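Local coordinates for Cow rumen GH26 endo-mannanase (Metagenome, PDB 6UEH), which probably hydrolyses internal beta-1,4-mannosidic bonds in mannans such as galactomannan, as an endo-acting mannanase of glycoside hydrolase family 26, at residues 209-217 with 250-261. Residues are numbered along the deposited sequence; the frame is centred on the assembly and turned at random.
Sequences NYNPLYGWD and YELGDKVDWQQC
The phenol ring of Tyr214 lies over the start of the 3-10 turn 258-259, with Trp258 CB above its middle, 3.6 Å from the ring centroid and 2° off the normal, a CH-pi contact. Beyond that methylene the indole turns its edge to the same ring, an edge-to-face pair with the planes at 62°. Tyr214 reaches this place with CG set between its own backbone N and carbonyl carbon (chi1 52°). Asn211 ND2 sits over the opposite face, toward the rim, so the ring is held between amide and methylene, while Cys261 SG meets its edge, 3.7 Å from Tyr214 CD1. With alanine at Tyr214, Trp258 CB and the indole edge would probably lose their aromatic partner, and the Cys261 sulfur one of its neighbours. Leu213 splits its two methyls: CD1 touches Cys261 SG at 3.5 Å, whereas CD2 touches Tyr250 CE1, also at 3.5 Å, and Val256 CG2. Its carbonyl is the direct backbone link, taking the N-H of Val256 (N to O 3.1 Å) from above the carbonyl plane. A second link runs through water 1, which donates to Pro212 O and Asp254 O and accepts from Tyr250 OH at 2.7 Å, in the plane of that ring, tying the type II turn 251-254 to the other loop. Asn211 OD1 takes the N-H of Leu213, closing an Asx turn, and that of Tyr214, an Asx motif, which steadies the bend presenting these two side chains. Pro244 of strand 243-244 and Tyr284 of helix 280-301 also pack on Leu213. The contact thus joins two loops of the family 26 TIM barrel, those following strands 202-206 and 234-238, the second also holding the short strands 243-244 and 261-262.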
ATOM      1  N   ASN A 209      15.661  -9.758 -16.466  1.00 18.64           N
ATOM      2  CA  ASN A 209      16.763 -10.326 -17.240  1.00 19.37           C
ATOM      3  C   ASN A 209      16.435 -10.553 -18.714  1.00 19.42           C
ATOM      4  O   ASN A 209      17.300 -10.948 -19.494  1.00 17.31           O
ATOM      5  CB  ASN A 209      17.231 -11.632 -16.599  1.00 19.77           C
ATOM      6  CG  ASN A 209      17.982 -11.397 -15.305  1.00 21.13           C
ATOM      7  OD1 ASN A 209      18.777 -10.463 -15.202  1.00 20.43           O
ATOM      8  ND2 ASN A 209      17.721 -12.233 -14.303  1.00 21.48           N
ATOM      9  N   TYR A 210      15.189 -10.295 -19.094  1.00 16.06           N
ATOM     10  CA  TYR A 210      14.814 -10.304 -20.502  1.00 16.07           C
ATOM     11  C   TYR A 210      14.951  -8.894 -21.070  1.00 17.00           C
ATOM     12  O   TYR A 210      13.968  -8.301 -21.510  1.00 16.59           O
ATOM     13  CB  TYR A 210      13.383 -10.807 -20.690  1.00 16.64           C
ATOM     14  CG  TYR A 210      13.112 -12.204 -20.166  1.00 17.27           C
ATOM     15  CD1 TYR A 210      13.316 -13.324 -20.965  1.00 17.94           C
ATOM     16  CD2 TYR A 210      12.626 -12.399 -18.879  1.00 16.69           C
ATOM     17  CE1 TYR A 210      13.054 -14.603 -20.490  1.00 17.55           C
ATOM     18  CE2 TYR A 210      12.361 -13.670 -18.395  1.00 16.65           C
ATOM     19  CZ  TYR A 210      12.577 -14.768 -19.203  1.00 17.70           C
ATOM     20  OH  TYR A 210      12.312 -16.029 -18.720  1.00 18.05           O
ATOM     21  N   ASN A 211      16.171  -8.361 -21.052  1.00 18.20           N
ATOM     22  CA  ASN A 211      16.417  -6.970 -21.441  1.00 18.70           C
ATOM     23  C   ASN A 211      17.399  -6.861 -22.616  1.00 18.71           C
ATOM     24  O   ASN A 211      18.107  -7.819 -22.923  1.00 18.62           O
ATOM     25  CB  ASN A 211      16.939  -6.182 -20.236  1.00 17.89           C
ATOM     26  CG  ASN A 211      18.329  -6.610 -19.820  1.00 18.16           C
ATOM     27  OD1 ASN A 211      19.323  -6.181 -20.409  1.00 17.88           O
ATOM     28  ND2 ASN A 211      18.410  -7.453 -18.795  1.00 17.63           N
ATOM     29  N   PRO A 212      17.439  -5.695 -23.285  1.00 18.90           N
ATOM     30  CA  PRO A 212      18.308  -5.545 -24.460  1.00 19.33           C
ATOM     31  C   PRO A 212      19.785  -5.276 -24.160  1.00 21.03           C
ATOM     32  O   PRO A 212      20.564  -5.138 -25.105  1.00 22.84           O
ATOM     33  CB  PRO A 212      17.701  -4.336 -25.191  1.00 18.94           C
ATOM     34  CG  PRO A 212      16.335  -4.156 -24.604  1.00 19.42           C
ATOM     35  CD  PRO A 212      16.475  -4.587 -23.185  1.00 19.18           C
ATOM     36  N   LEU A 213      20.165  -5.207 -22.887  1.00 20.95           N
ATOM     37  CA  LEU A 213      21.521  -4.807 -22.516  1.00 21.35           C
ATOM     38  C   LEU A 213      22.419  -5.987 -22.154  1.00 21.59           C
ATOM     39  O   LEU A 213      23.530  -6.114 -22.668  1.00 21.68           O
ATOM     40  CB  LEU A 213      21.472  -3.823 -21.346  1.00 21.58           C
ATOM     41  CG  LEU A 213      20.726  -2.517 -21.624  1.00 20.68           C
ATOM     42  CD1 LEU A 213      20.652  -1.656 -20.374  1.00 20.84           C
ATOM     43  CD2 LEU A 213      21.391  -1.755 -22.762  1.00 20.50           C
ATOM     44  N   TYR A 214      21.934  -6.837 -21.258  1.00 21.26           N
ATOM     45  CA  TYR A 214      22.682  -8.004 -20.809  1.00 21.37           C
ATOM     46  C   TYR A 214      21.746  -9.204 -20.720  1.00 22.09           C
ATOM     47  O   TYR A 214      21.965 -10.125 -19.933  1.00 22.82           O
ATOM     48  CB  TYR A 214      23.343  -7.733 -19.454  1.00 21.91           C
ATOM     49  CG  TYR A 214      22.386  -7.214 -18.400  1.00 21.03           C
ATOM     50  CD1 TYR A 214      22.128  -5.854 -18.277  1.00 20.80           C
ATOM     51  CD2 TYR A 214      21.739  -8.082 -17.530  1.00 21.25           C
ATOM     52  CE1 TYR A 214      21.253  -5.374 -17.321  1.00 21.29           C
ATOM     53  CE2 TYR A 214      20.860  -7.609 -16.566  1.00 20.90           C
ATOM     54  CZ  TYR A 214      20.622  -6.255 -16.466  1.00 21.72           C
ATOM     55  OH  TYR A 214      19.749  -5.777 -15.512  1.00 23.26           O
ATOM     56  N   GLY A 215      20.705  -9.178 -21.544  1.00 21.91           N
ATOM     57  CA  GLY A 215      19.630 -10.148 -21.468  1.00 22.17           C
ATOM     58  C   GLY A 215      20.040 -11.598 -21.611  1.00 23.06           C
ATOM     59  O   GLY A 215      20.932 -11.938 -22.390  1.00 23.69           O
ATOM     60  N   TRP A 216      19.384 -12.454 -20.836  1.00 22.52           N
ATOM     61  CA  TRP A 216      19.559 -13.894 -20.951  1.00 23.52           C
ATOM     62  C   TRP A 216      18.244 -14.577 -20.599  1.00 23.00           C
ATOM     63  O   TRP A 216      17.204 -13.919 -20.523  1.00 22.06           O
ATOM     64  CB  TRP A 216      20.709 -14.390 -20.062  1.00 25.46           C
ATOM     65  CG  TRP A 216      20.651 -13.968 -18.614  1.00 24.94           C
ATOM     66  CD1 TRP A 216      20.752 -12.697 -18.120  1.00 23.70           C
ATOM     67  CD2 TRP A 216      20.524 -14.830 -17.473  1.00 24.71           C
ATOM     68  NE1 TRP A 216      20.675 -12.714 -16.748  1.00 23.28           N
ATOM     69  CE2 TRP A 216      20.536 -14.009 -16.325  1.00 24.01           C
ATOM     70  CE3 TRP A 216      20.391 -16.213 -17.312  1.00 25.18           C
ATOM     71  CZ2 TRP A 216      20.422 -14.527 -15.035  1.00 24.61           C
ATOM     72  CZ3 TRP A 216      20.279 -16.725 -16.028  1.00 25.63           C
ATOM     73  CH2 TRP A 216      20.295 -15.884 -14.908  1.00 25.63           C
ATOM     74  N   ASP A 217      18.286 -15.889 -20.399  1.00 23.59           N
ATOM     75  CA  ASP A 217      17.080 -16.663 -20.117  1.00 22.93           C
ATOM     76  C   ASP A 217      17.169 -17.300 -18.733  1.00 21.98           C
ATOM     77  O   ASP A 217      17.735 -18.382 -18.587  1.00 22.18           O
ATOM     78  CB  ASP A 217      16.878 -17.743 -21.192  1.00 24.82           C
ATOM     79  CG  ASP A 217      15.512 -18.416 -21.114  1.00 24.74           C
ATOM     80  OD1 ASP A 217      14.810 -18.260 -20.094  1.00 23.25           O
ATOM     81  OD2 ASP A 217      15.143 -19.120 -22.079  1.00 26.04           O
ATOM     82  N   TYR A 250      25.958   5.213 -25.351  1.00 29.76           N
ATOM     83  CA  TYR A 250      25.209   4.021 -25.728  1.00 28.47           C
ATOM     84  C   TYR A 250      24.596   4.154 -27.119  1.00 31.52           C
ATOM     85  O   TYR A 250      24.106   5.217 -27.497  1.00 32.35           O
ATOM     86  CB  TYR A 250      24.110   3.730 -24.703  1.00 26.80           C
ATOM     87  CG  TYR A 250      23.158   2.632 -25.126  1.00 28.29           C
ATOM     88  CD1 TYR A 250      23.508   1.294 -24.993  1.00 28.84           C
ATOM     89  CD2 TYR A 250      21.909   2.934 -25.659  1.00 25.24           C
ATOM     90  CE1 TYR A 250      22.641   0.285 -25.380  1.00 28.38           C
ATOM     91  CE2 TYR A 250      21.037   1.933 -26.051  1.00 24.38           C
ATOM     92  CZ  TYR A 250      21.408   0.610 -25.908  1.00 29.02           C
ATOM     93  OH  TYR A 250      20.541  -0.388 -26.296  1.00 23.23           O
ATOM     94  N   GLU A 251      24.641   3.064 -27.878  1.00 31.65           N
ATOM     95  CA  GLU A 251      23.916   2.964 -29.138  1.00 34.03           C
ATOM     96  C   GLU A 251      23.086   1.685 -29.122  1.00 33.03           C
ATOM     97  O   GLU A 251      23.440   0.721 -28.446  1.00 31.91           O
ATOM     98  CB  GLU A 251      24.875   2.982 -30.331  1.00 38.71           C
ATOM     99  CG  GLU A 251      25.964   4.033 -30.222  1.00 42.90           C
ATOM    100  CD  GLU A 251      26.802   4.148 -31.476  1.00 48.97           C
ATOM    101  OE1 GLU A 251      26.842   3.174 -32.261  1.00 50.71           O
ATOM    102  OE2 GLU A 251      27.431   5.210 -31.671  1.00 51.87           O
ATOM    103  N   LEU A 252      21.973   1.686 -29.849  1.00 32.76           N
ATOM    104  CA  LEU A 252      21.080   0.533 -29.872  1.00 31.77           C
ATOM    105  C   LEU A 252      21.810  -0.722 -30.342  1.00 31.59           C
ATOM    106  O   LEU A 252      22.502  -0.704 -31.356  1.00 31.81           O
ATOM    107  CB  LEU A 252      19.877   0.805 -30.773  1.00 33.08           C
ATOM    108  CG  LEU A 252      18.957   1.958 -30.372  1.00 32.65           C
ATOM    109  CD1 LEU A 252      17.851   2.114 -31.401  1.00 33.92           C
ATOM    110  CD2 LEU A 252      18.380   1.729 -28.983  1.00 30.91           C
ATOM    111  N   GLY A 253      21.661  -1.806 -29.590  1.00 31.16           N
ATOM    112  CA  GLY A 253      22.310  -3.057 -29.934  1.00 32.36           C
ATOM    113  C   GLY A 253      23.603  -3.288 -29.176  1.00 32.60           C
ATOM    114  O   GLY A 253      24.184  -4.372 -29.249  1.00 33.60           O
ATOM    115  N   ASP A 254      24.059  -2.271 -28.449  1.00 31.23           N
ATOM    116  CA  ASP A 254      25.284  -2.387 -27.662  1.00 31.42           C
ATOM    117  C   ASP A 254      25.125  -3.391 -26.529  1.00 31.11           C
ATOM    118  O   ASP A 254      24.108  -3.404 -25.837  1.00 28.68           O
ATOM    119  CB  ASP A 254      25.696  -1.034 -27.073  1.00 30.69           C
ATOM    120  CG  ASP A 254      26.375  -0.132 -28.081  1.00 32.86           C
ATOM    121  OD1 ASP A 254      26.812  -0.633 -29.140  1.00 34.24           O
ATOM    122  OD2 ASP A 254      26.485   1.080 -27.804  1.00 32.98           O
ATOM    123  N   LYS A 255      26.138  -4.229 -26.346  1.00 33.81           N
ATOM    124  CA  LYS A 255      26.213  -5.088 -25.176  1.00 35.14           C
ATOM    125  C   LYS A 255      26.740  -4.277 -24.005  1.00 34.17           C
ATOM    126  O   LYS A 255      27.852  -3.751 -24.056  1.00 35.65           O
ATOM    127  CB  LYS A 255      27.117  -6.294 -25.435  1.00 40.78           C
ATOM    128  CG  LYS A 255      26.408  -7.539 -25.949  1.00 43.78           C
ATOM    129  CD  LYS A 255      24.926  -7.543 -25.610  1.00 44.39           C
ATOM    130  CE  LYS A 255      24.274  -8.853 -26.024  1.00 46.46           C
ATOM    131  NZ  LYS A 255      24.999  -9.511 -27.147  1.00 50.23           N
ATOM    132  N   VAL A 256      25.934  -4.158 -22.956  1.00 32.04           N
ATOM    133  CA  VAL A 256      26.344  -3.430 -21.763  1.00 30.81           C
ATOM    134  C   VAL A 256      26.292  -4.348 -20.547  1.00 30.96           C
ATOM    135  O   VAL A 256      25.229  -4.866 -20.208  1.00 29.80           O
ATOM    136  CB  VAL A 256      25.453  -2.195 -21.510  1.00 28.53           C
ATOM    137  CG1 VAL A 256      26.060  -1.320 -20.426  1.00 29.43           C
ATOM    138  CG2 VAL A 256      25.262  -1.399 -22.791  1.00 28.09           C
ATOM    139  N   ASP A 257      27.441  -4.555 -19.904  1.00 32.81           N
ATOM    140  CA  ASP A 257      27.501  -5.364 -18.690  1.00 34.20           C
ATOM    141  C   ASP A 257      26.552  -4.795 -17.647  1.00 31.70           C
ATOM    142  O   ASP A 257      26.387  -3.578 -17.555  1.00 31.13           O
ATOM    143  CB  ASP A 257      28.923  -5.414 -18.128  1.00 39.30           C
ATOM    144  CG  ASP A 257      29.924  -5.982 -19.113  1.00 43.31           C
ATOM    145  OD1 ASP A 257      29.528  -6.798 -19.972  1.00 44.07           O
ATOM    146  OD2 ASP A 257      31.113  -5.612 -19.022  1.00 46.03           O
ATOM    147  N   TRP A 258      25.930  -5.671 -16.861  1.00 39.16           N
ATOM    148  CA  TRP A 258      24.926  -5.232 -15.898  1.00 37.34           C
ATOM    149  C   TRP A 258      25.523  -4.279 -14.864  1.00 35.69           C
ATOM    150  O   TRP A 258      24.819  -3.436 -14.314  1.00 32.62           O
ATOM    151  CB  TRP A 258      24.268  -6.435 -15.209  1.00 40.65           C
ATOM    152  CG  TRP A 258      25.169  -7.211 -14.303  1.00 46.55           C
ATOM    153  CD1 TRP A 258      25.909  -8.310 -14.628  1.00 50.70           C
ATOM    154  CD2 TRP A 258      25.412  -6.959 -12.913  1.00 48.99           C
ATOM    155  NE1 TRP A 258      26.605  -8.753 -13.528  1.00 54.63           N
ATOM    156  CE2 TRP A 258      26.317  -7.941 -12.462  1.00 53.74           C
ATOM    157  CE3 TRP A 258      24.953  -5.997 -12.006  1.00 47.67           C
ATOM    158  CZ2 TRP A 258      26.774  -7.989 -11.146  1.00 57.34           C
ATOM    159  CZ3 TRP A 258      25.409  -6.045 -10.700  1.00 51.05           C
ATOM    160  CH2 TRP A 258      26.308  -7.035 -10.282  1.00 55.67           C
ATOM    161  N   GLN A 259      26.826  -4.399 -14.625  1.00 38.39           N
ATOM    162  CA  GLN A 259      27.520  -3.503 -13.704  1.00 39.48           C
ATOM    163  C   GLN A 259      27.496  -2.064 -14.214  1.00 36.32           C
ATOM    164  O   GLN A 259      27.611  -1.119 -13.434  1.00 36.01           O
ATOM    165  CB  GLN A 259      28.968  -3.953 -13.489  1.00 44.86           C
ATOM    166  CG  GLN A 259      29.147  -5.454 -13.344  1.00 50.22           C
ATOM    167  CD  GLN A 259      29.502  -6.122 -14.659  1.00 52.42           C
ATOM    168  OE1 GLN A 259      30.542  -5.833 -15.254  1.00 55.22           O
ATOM    169  NE2 GLN A 259      28.636  -7.012 -15.122  1.00 51.51           N
ATOM    170  N   GLN A 260      27.353  -1.905 -15.527  1.00 34.43           N
ATOM    171  CA  GLN A 260      27.285  -0.583 -16.141  1.00 32.31           C
ATOM    172  C   GLN A 260      25.842  -0.176 -16.412  1.00 29.55           C
ATOM    173  O   GLN A 260      25.580   0.801 -17.114  1.00 29.07           O
ATOM    174  CB  GLN A 260      28.094  -0.544 -17.440  1.00 33.76           C
ATOM    175  CG  GLN A 260      29.575  -0.263 -17.242  1.00 38.02           C
ATOM    176  CD  GLN A 260      30.270  -1.330 -16.422  1.00 43.03           C
ATOM    177  OE1 GLN A 260      30.327  -2.493 -16.819  1.00 46.09           O
ATOM    178  NE2 GLN A 260      30.800  -0.940 -15.268  1.00 44.30           N
ATOM    179  N   CYS A 261      24.908  -0.939 -15.857  1.00 26.84           N
ATOM    180  CA  CYS A 261      23.492  -0.617 -15.966  1.00 24.21           C
ATOM    181  C   CYS A 261      22.936  -0.247 -14.599  1.00 24.35           C
ATOM    182  O   CYS A 261      23.557  -0.523 -13.571  1.00 26.50           O
ATOM    183  CB  CYS A 261      22.716  -1.793 -16.556  1.00 24.14           C
ATOM    184  SG  CYS A 261      23.304  -2.320 -18.177  1.00 25.32           S
TER
HETATM  185  O   HOH W   1      21.525  -2.840 -26.574  1.00 22.13           O